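Local structure of 4-methyl-5(B-hydroxyethyl)-thiazole monophosphate biosynthesis enzyme (Vibrio cholerae O1 biovar El Tor, 3OT1) at residues Arg11-Val16 and Glu70-Leu75; Gln62-Cys67 and Thr91-Leu96. The protein is of unknown function, belongs to the DJ-1/PfpI family, and is named for thiazole monophosphate biosynthesis, a role inferred rather than established. All blocks are in the same frame, centred on the assembly; numbering follows the deposited sequence. Where two conformers were deposited one is given.

Interaction 1: residues Arg11-Val16 and Glu70-Leu75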
ATOM      1  N   ARG A  11      19.779   5.648  -3.287  1.00 14.83           N
ATOM      2  CA  ARG A  11      19.403   4.577  -4.197  1.00 12.87           C
ATOM      3  C   ARG A  11      18.972   3.359  -3.391  1.00 10.42           C
ATOM      4  O   ARG A  11      19.708   2.895  -2.508  1.00 11.06           O
ATOM      5  CB  ARG A  11      20.605   4.219  -5.060  1.00 13.21           C
ATOM      6  CG  ARG A  11      21.214   5.401  -5.836  1.00 15.15           C
ATOM      7  CD  ARG A  11      22.684   5.167  -6.140  1.00 17.17           C
ATOM      8  NE  ARG A  11      23.478   4.999  -4.912  1.00 18.38           N
ATOM      9  CZ  ARG A  11      24.737   4.568  -4.891  1.00 19.34           C
ATOM     10  NH1 ARG A  11      25.337   4.273  -6.030  1.00 19.99           N
ATOM     11  NH2 ARG A  11      25.389   4.424  -3.740  1.00 20.56           N
ATOM     12  N   ILE A  12      17.771   2.840  -3.664  1.00  7.81           N
ATOM     13  CA  ILE A  12      17.220   1.720  -2.895  1.00  7.22           C
ATOM     14  C   ILE A  12      16.907   0.557  -3.837  1.00  6.33           C
ATOM     15  O   ILE A  12      16.272   0.735  -4.880  1.00  7.23           O
ATOM     16  CB  ILE A  12      15.884   2.117  -2.204  1.00  7.37           C
ATOM     17  CG1 ILE A  12      15.965   3.506  -1.547  1.00  9.14           C
ATOM     18  CG2 ILE A  12      15.486   1.019  -1.214  1.00  8.21           C
ATOM     19  CD1 ILE A  12      16.947   3.576  -0.395  1.00 11.54           C
ATOM     20  N   LEU A  13      17.304  -0.638  -3.420  1.00  5.83           N
ATOM     21  CA  LEU A  13      16.978  -1.860  -4.138  1.00  5.72           C
ATOM     22  C   LEU A  13      15.831  -2.568  -3.424  1.00  4.81           C
ATOM     23  O   LEU A  13      15.935  -2.824  -2.219  1.00  5.57           O
ATOM     24  CB  LEU A  13      18.185  -2.788  -4.211  1.00  6.32           C
ATOM     25  CG  LEU A  13      17.968  -4.126  -4.916  1.00  6.65           C
ATOM     26  CD1 LEU A  13      17.487  -3.954  -6.339  1.00  8.75           C
ATOM     27  CD2 LEU A  13      19.273  -4.945  -4.887  1.00  8.67           C
ATOM     28  N   VAL A  14      14.743  -2.853  -4.155  1.00  4.99           N
ATOM     29  CA  VAL A  14      13.573  -3.544  -3.625  1.00  4.96           C
ATOM     30  C   VAL A  14      13.348  -4.819  -4.442  1.00  4.94           C
ATOM     31  O   VAL A  14      12.749  -4.799  -5.525  1.00  5.59           O
ATOM     32  CB  VAL A  14      12.310  -2.664  -3.669  1.00  4.93           C
ATOM     33  CG1 VAL A  14      11.118  -3.405  -3.061  1.00  6.13           C
ATOM     34  CG2 VAL A  14      12.546  -1.364  -2.927  1.00  6.40           C
ATOM     35  N   PRO A  15      13.836  -5.962  -3.942  1.00  4.93           N
ATOM     36  CA  PRO A  15      13.560  -7.226  -4.616  1.00  5.21           C
ATOM     37  C   PRO A  15      12.084  -7.593  -4.497  1.00  4.77           C
ATOM     38  O   PRO A  15      11.443  -7.294  -3.495  1.00  5.06           O
ATOM     39  CB  PRO A  15      14.401  -8.221  -3.831  1.00  5.83           C
ATOM     40  CG  PRO A  15      15.465  -7.367  -3.219  1.00  5.72           C
ATOM     41  CD  PRO A  15      14.749  -6.144  -2.813  1.00  5.69           C
ATOM     42  N   VAL A  16      11.576  -8.235  -5.544  1.00  5.34           N
ATOM     43  CA  VAL A  16      10.219  -8.758  -5.560  1.00  5.08           C
ATOM     44  C   VAL A  16      10.237 -10.167  -6.118  1.00  4.99           C
ATOM     45  O   VAL A  16      11.085 -10.513  -6.944  1.00  6.40           O
ATOM     46  CB  VAL A  16       9.285  -7.858  -6.406  1.00  5.90           C
ATOM     47  CG1 VAL A  16       9.142  -6.507  -5.735  1.00  7.57           C
ATOM     48  CG2 VAL A  16       9.745  -7.718  -7.852  1.00  7.01           C
ATOM     49  N   GLU A  70      27.043  -2.201  -4.708  1.00 13.03           N
ATOM     50  CA  GLU A  70      27.716  -0.878  -4.779  0.70 13.67           C
ATOM     51  C   GLU A  70      26.879   0.175  -5.487  1.00 13.85           C
ATOM     52  O   GLU A  70      27.134   1.377  -5.322  1.00 15.72           O
ATOM     53  CB  GLU A  70      29.116  -0.925  -5.424  0.70 14.24           C
ATOM     54  CG  GLU A  70      29.147  -0.945  -6.945  0.70 15.41           C
ATOM     55  CD  GLU A  70      28.781  -2.291  -7.538  0.70 16.14           C
ATOM     56  OE1 GLU A  70      28.481  -2.328  -8.759  0.70 20.26           O
ATOM     57  OE2 GLU A  70      28.796  -3.305  -6.795  0.70 15.54           O
ATOM     58  N   ALA A  71      25.872  -0.262  -6.258  1.00 13.96           N
ATOM     59  CA  ALA A  71      24.973   0.661  -6.952  1.00 14.15           C
ATOM     60  C   ALA A  71      23.847   1.176  -6.070  1.00 13.29           C
ATOM     61  O   ALA A  71      23.015   1.939  -6.545  1.00 14.52           O
ATOM     62  CB  ALA A  71      24.387   0.011  -8.190  1.00 15.23           C
ATOM     63  N   PHE A  72      23.800   0.758  -4.802  1.00 10.93           N
ATOM     64  CA  PHE A  72      22.687   1.115  -3.923  1.00  9.64           C
ATOM     65  C   PHE A  72      23.173   1.540  -2.556  1.00  9.74           C
ATOM     66  O   PHE A  72      24.251   1.137  -2.111  1.00 10.74           O
ATOM     67  CB  PHE A  72      21.726  -0.080  -3.788  1.00  9.53           C
ATOM     68  CG  PHE A  72      21.195  -0.549  -5.110  1.00  9.28           C
ATOM     69  CD1 PHE A  72      20.131   0.106  -5.707  1.00 10.37           C
ATOM     70  CD2 PHE A  72      21.760  -1.607  -5.790  1.00 10.83           C
ATOM     71  CE1 PHE A  72      19.637  -0.300  -6.932  1.00 11.45           C
ATOM     72  CE2 PHE A  72      21.273  -2.012  -7.013  1.00 12.38           C
ATOM     73  CZ  PHE A  72      20.182  -1.353  -7.582  1.00 12.68           C
ATOM     74  N   ASP A  73      22.341   2.291  -1.864  1.00  8.87           N
ATOM     75  CA  ASP A  73      22.585   2.689  -0.498  1.00  8.92           C
ATOM     76  C   ASP A  73      21.863   1.830   0.521  1.00  8.17           C
ATOM     77  O   ASP A  73      22.249   1.829   1.673  1.00  9.55           O
ATOM     78  CB  ASP A  73      22.190   4.142  -0.331  1.00 10.79           C
ATOM     79  CG  ASP A  73      22.990   5.034  -1.265  1.00 12.20           C
ATOM     80  OD1 ASP A  73      24.232   5.033  -1.172  1.00 16.19           O
ATOM     81  OD2 ASP A  73      22.387   5.657  -2.145  1.00 15.34           O
ATOM     82  N   ALA A  74      20.798   1.129   0.111  1.00  7.10           N
ATOM     83  CA  ALA A  74      20.031   0.323   1.042  1.00  6.64           C
ATOM     84  C   ALA A  74      19.230  -0.712   0.291  1.00  6.10           C
ATOM     85  O   ALA A  74      18.936  -0.569  -0.894  1.00  6.43           O
ATOM     86  CB  ALA A  74      19.115   1.198   1.896  1.00  7.81           C
ATOM     87  N   LEU A  75      18.899  -1.769   1.032  1.00  5.33           N
ATOM     88  CA  LEU A  75      18.145  -2.914   0.541  1.00  5.14           C
ATOM     89  C   LEU A  75      16.859  -2.995   1.358  1.00  5.17           C
ATOM     90  O   LEU A  75      16.924  -3.000   2.578  1.00  6.29           O
ATOM     91  CB  LEU A  75      18.985  -4.188   0.741  1.00  5.67           C
ATOM     92  CG  LEU A  75      18.357  -5.504   0.310  1.00  5.81           C
ATOM     93  CD1 LEU A  75      18.104  -5.573  -1.200  1.00  8.40           C
ATOM     94  CD2 LEU A  75      19.204  -6.671   0.779  1.00  7.33           C
TER
HETATM   95  O   HOH W   1      28.485   3.590  -6.392  1.00 26.76           O

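Interaction 2: residues Gln62-Cys67 and Thr91-Leu96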
ATOM      1  N   GLN A  62      14.510  -4.827 -13.627  1.00 13.20           N
ATOM      2  CA  GLN A  62      15.647  -5.671 -13.907  1.00 13.98           C
ATOM      3  C   GLN A  62      15.563  -6.914 -13.038  1.00 13.39           C
ATOM      4  O   GLN A  62      14.732  -7.036 -12.118  1.00 12.11           O
ATOM      5  CB  GLN A  62      16.958  -4.926 -13.664  1.00 15.35           C
ATOM      6  CG  GLN A  62      17.223  -4.523 -12.241  1.00 15.88           C
ATOM      7  CD  GLN A  62      18.267  -3.412 -12.155  1.00 19.40           C
ATOM      8  OE1 GLN A  62      18.146  -2.370 -12.813  1.00 23.65           O
ATOM      9  NE2 GLN A  62      19.295  -3.628 -11.345  1.00 19.74           N
ATOM     10  N   THR A  63      16.439  -7.832 -13.361  1.00 14.18           N
ATOM     11  CA  THR A  63      16.496  -9.096 -12.680  0.50 14.64           C
ATOM     12  C   THR A  63      17.408  -8.989 -11.459  1.00 14.65           C
ATOM     13  O   THR A  63      18.370  -8.210 -11.426  1.00 14.54           O
ATOM     14  CB  THR A  63      16.995 -10.186 -13.639  0.50 15.60           C
ATOM     15  OG1 THR A  63      16.832 -11.470 -13.035  0.50 15.92           O
ATOM     16  CG2 THR A  63      18.443  -9.955 -14.003  0.50 16.16           C
ATOM     17  N   LEU A  64      17.112  -9.771 -10.436  1.00 15.41           N
ATOM     18  CA  LEU A  64      17.942  -9.748  -9.239  1.00 16.78           C
ATOM     19  C   LEU A  64      19.413 -10.119  -9.516  1.00 18.01           C
ATOM     20  O   LEU A  64      20.300  -9.578  -8.871  1.00 18.34           O
ATOM     21  CB  LEU A  64      17.334 -10.623  -8.144  1.00 17.51           C
ATOM     22  CG  LEU A  64      17.804 -10.287  -6.733  1.00 17.43           C
ATOM     23  CD1 LEU A  64      17.389  -8.872  -6.298  1.00 13.59           C
ATOM     24  CD2 LEU A  64      17.312 -11.346  -5.772  1.00 18.42           C
ATOM     25  N   GLU A  65      19.666 -11.010 -10.472  0.50 19.22           N
ATOM     26  CA  GLU A  65      21.047 -11.386 -10.839  0.50 20.09           C
ATOM     27  C   GLU A  65      21.875 -10.230 -11.433  0.50 20.05           C
ATOM     28  O   GLU A  65      23.108 -10.270 -11.404  0.50 21.03           O
ATOM     29  CB  GLU A  65      21.042 -12.575 -11.820  0.50 20.71           C
ATOM     30  CG  GLU A  65      21.089 -13.964 -11.177  0.50 21.90           C
ATOM     31  CD  GLU A  65      21.273 -15.093 -12.202  0.50 23.10           C
ATOM     32  OE1 GLU A  65      21.731 -14.814 -13.330  0.50 24.87           O
ATOM     33  OE2 GLU A  65      20.964 -16.262 -11.878  0.50 23.71           O
ATOM     34  N   ALA A  66      21.212  -9.217 -11.990  1.00 19.99           N
ATOM     35  CA  ALA A  66      21.900  -8.014 -12.499  1.00 19.81           C
ATOM     36  C   ALA A  66      22.211  -6.948 -11.438  1.00 19.05           C
ATOM     37  O   ALA A  66      22.711  -5.855 -11.774  1.00 20.99           O
ATOM     38  CB  ALA A  66      21.082  -7.387 -13.616  1.00 20.53           C
ATOM     39  N   CYS A  67      21.912  -7.236 -10.170  1.00 16.45           N
ATOM     40  CA  CYS A  67      22.075  -6.247  -9.137  1.00 15.27           C
ATOM     41  C   CYS A  67      23.372  -6.420  -8.398  1.00 15.14           C
ATOM     42  O   CYS A  67      23.747  -7.535  -8.067  1.00 15.42           O
ATOM     43  CB  CYS A  67      20.944  -6.365  -8.132  1.00 14.21           C
ATOM     44  SG  CYS A  67      19.342  -5.981  -8.859  1.00 14.39           S
ATOM     45  N   THR A  91      19.692 -17.916  -4.201  1.00 10.02           N
ATOM     46  CA  THR A  91      21.126 -17.730  -3.992  1.00 10.76           C
ATOM     47  C   THR A  91      21.503 -16.255  -4.090  1.00 10.07           C
ATOM     48  O   THR A  91      22.237 -15.724  -3.241  1.00 10.12           O
ATOM     49  CB  THR A  91      21.927 -18.593  -5.002  1.00 11.11           C
ATOM     50  OG1 THR A  91      21.495 -19.957  -4.881  1.00 15.31           O
ATOM     51  CG2 THR A  91      23.424 -18.453  -4.748  1.00 13.99           C
ATOM     52  N   ALA A  92      21.020 -15.602  -5.132  1.00  9.72           N
ATOM     53  CA  ALA A  92      21.377 -14.213  -5.375  1.00  9.97           C
ATOM     54  C   ALA A  92      20.838 -13.307  -4.276  1.00  9.04           C
ATOM     55  O   ALA A  92      21.508 -12.361  -3.886  1.00  9.05           O
ATOM     56  CB  ALA A  92      20.852 -13.752  -6.724  1.00 11.32           C
ATOM     57  N   LEU A  93      19.621 -13.550  -3.797  1.00  7.95           N
ATOM     58  CA  LEU A  93      19.047 -12.698  -2.763  1.00  7.10           C
ATOM     59  C   LEU A  93      19.869 -12.816  -1.487  1.00  7.30           C
ATOM     60  O   LEU A  93      20.196 -11.820  -0.835  1.00  6.48           O
ATOM     61  CB  LEU A  93      17.571 -13.061  -2.529  1.00  7.60           C
ATOM     62  CG  LEU A  93      16.669 -12.198  -1.630  1.00  8.02           C
ATOM     63  CD1 LEU A  93      17.014 -12.397  -0.173  1.00  8.59           C
ATOM     64  CD2 LEU A  93      16.738 -10.702  -1.999  1.00 11.53           C
ATOM     65  N   LEU A  94      20.154 -14.053  -1.090  1.00  7.72           N
ATOM     66  CA  LEU A  94      20.927 -14.264   0.124  1.00  8.09           C
ATOM     67  C   LEU A  94      22.316 -13.623   0.032  1.00  7.99           C
ATOM     68  O   LEU A  94      22.787 -13.028   0.998  1.00  7.97           O
ATOM     69  CB  LEU A  94      21.036 -15.755   0.438  1.00  8.92           C
ATOM     70  CG  LEU A  94      19.701 -16.461   0.720  1.00  9.46           C
ATOM     71  CD1 LEU A  94      19.956 -17.969   0.934  1.00 12.02           C
ATOM     72  CD2 LEU A  94      18.956 -15.885   1.908  1.00 10.75           C
ATOM     73  N   ALA A  95      22.946 -13.724  -1.131  1.00  7.87           N
ATOM     74  CA  ALA A  95      24.224 -13.071  -1.360  1.00  8.61           C
ATOM     75  C   ALA A  95      24.120 -11.549  -1.262  1.00  7.99           C
ATOM     76  O   ALA A  95      25.054 -10.911  -0.778  1.00  8.29           O
ATOM     77  CB  ALA A  95      24.802 -13.505  -2.732  1.00 10.08           C
ATOM     78  N   LEU A  96      23.023 -10.954  -1.750  1.00  7.43           N
ATOM     79  CA  LEU A  96      22.860  -9.515  -1.651  1.00  7.75           C
ATOM     80  C   LEU A  96      22.729  -9.093  -0.203  1.00  6.28           C
ATOM     81  O   LEU A  96      23.212  -8.044   0.165  1.00  6.99           O
ATOM     82  CB  LEU A  96      21.644  -9.039  -2.445  1.00  8.59           C
ATOM     83  CG  LEU A  96      21.906  -8.933  -3.928  1.00  8.99           C
ATOM     84  CD1 LEU A  96      20.598  -8.837  -4.667  1.00 12.47           C
ATOM     85  CD2 LEU A  96      22.788  -7.731  -4.291  1.00 11.46           C
TER

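Interaction 1: residues Arg11-Val16 and Glu70-Leu75
R11 grips the carboxylate of D73 side-on: NE donates to OD2 of D73 at 3.0 Å, and NH2 to OD1 of D73 at 2.9 Å. Both bonds are nearly straight and lie in the guanidinium plane, yet they meet the carboxylate from above its plane, the two planes standing 49° apart. A bend at chi3 (-60°) turns NE of R11 into this position. OD2 of D73 takes a second bond on its anti lone pair, from R11 N, and another from S9 N. One guanidinium face lies over the A71-F72 peptide, F72 N above its centre and A71 C, 3.4 Å above the plane, nearer the rim, and a water links NH1 of R11 to E70 O.

On the buried side the F72 ring turns one face to L13, whose CB sits over its centre, 3.8 Å from the centroid and 10° off the normal, a CH-pi contact. L13 and L75 run side by side, pointing the same way, CD2 of L13 3.9 Å from CD1 of L75. Between the strands L13 N donates to A74 O. Parallel I12-A74 and L13-L75 bridges pair neighbouring central strands of the Rossmann-like alpha/beta sandwich of the DJ-1/PfpI family.

Interaction 2: residues Gln62-Cys67 and Thr91-Leu96
L64 and L96 meet through their methyl ends, CD1 of L64 lying 3.6 Å from CD1 of L96, while the two side chains slide past each other in opposite directions. This apolar packing carries the contact. CG of L64 is anti to the backbone N (chi1 -159°), and beyond it the isobutyl group divides between two helix residues three positions apart: CD1 goes to L96, whereas CD2 rests 3.7 Å from CB of L93, the two leucines crossing at a slant. The same CD2 comes within 4.4 Å of CB of A92. C67 adds a looser approach, its CB 4.3 Å from CD1 of L96, and its carbonyl O lies 3.9 Å from CD2 of that leucine.

The hydrogen bonds serve each segment internally. Backbone bonds from A66 N to T63 O and from C67 N to L64 O close the short 3-10 turn 64-66, which carries L64 and leads into C67, and L96 N donates to A92 O within the helix. NE2 of Q62 donates to SG of C67 at 3.4 Å, the sulfur 15° out of the amide plane, which gives it a polar partner while CB of C67 packs on L96.

Around this pair, L64 also packs on A42 of strand 38-43 and P15 of strand 11-16, and L96 on L13. The turn and the start of helix 91-102 lie together over one face of the central sheet.

Overall arrangement
From the N terminus, strand 11-16 comes first, and the chain then passes through helix 22-34, strand 38-43 and the small antiparallel pair before reaching 62-67. Interaction 1 closes a loop of 53 residues when 70-75 returns beside strand 11-16. Interaction 2 begins inside that loop and ends beyond it, joining 62-67 to helix 91-102 across 23 residues, so the two contacts cross rather than nest. Their centres are 11 Å apart and they touch directly: L13 CD1 lies 3.7 Å from C67 SG, and P15 CG lies 3.8 Å from L93 CD2. Together they tie two central strands to the turn after strand 62-63 and to helix 91-102 on one face of the sheet.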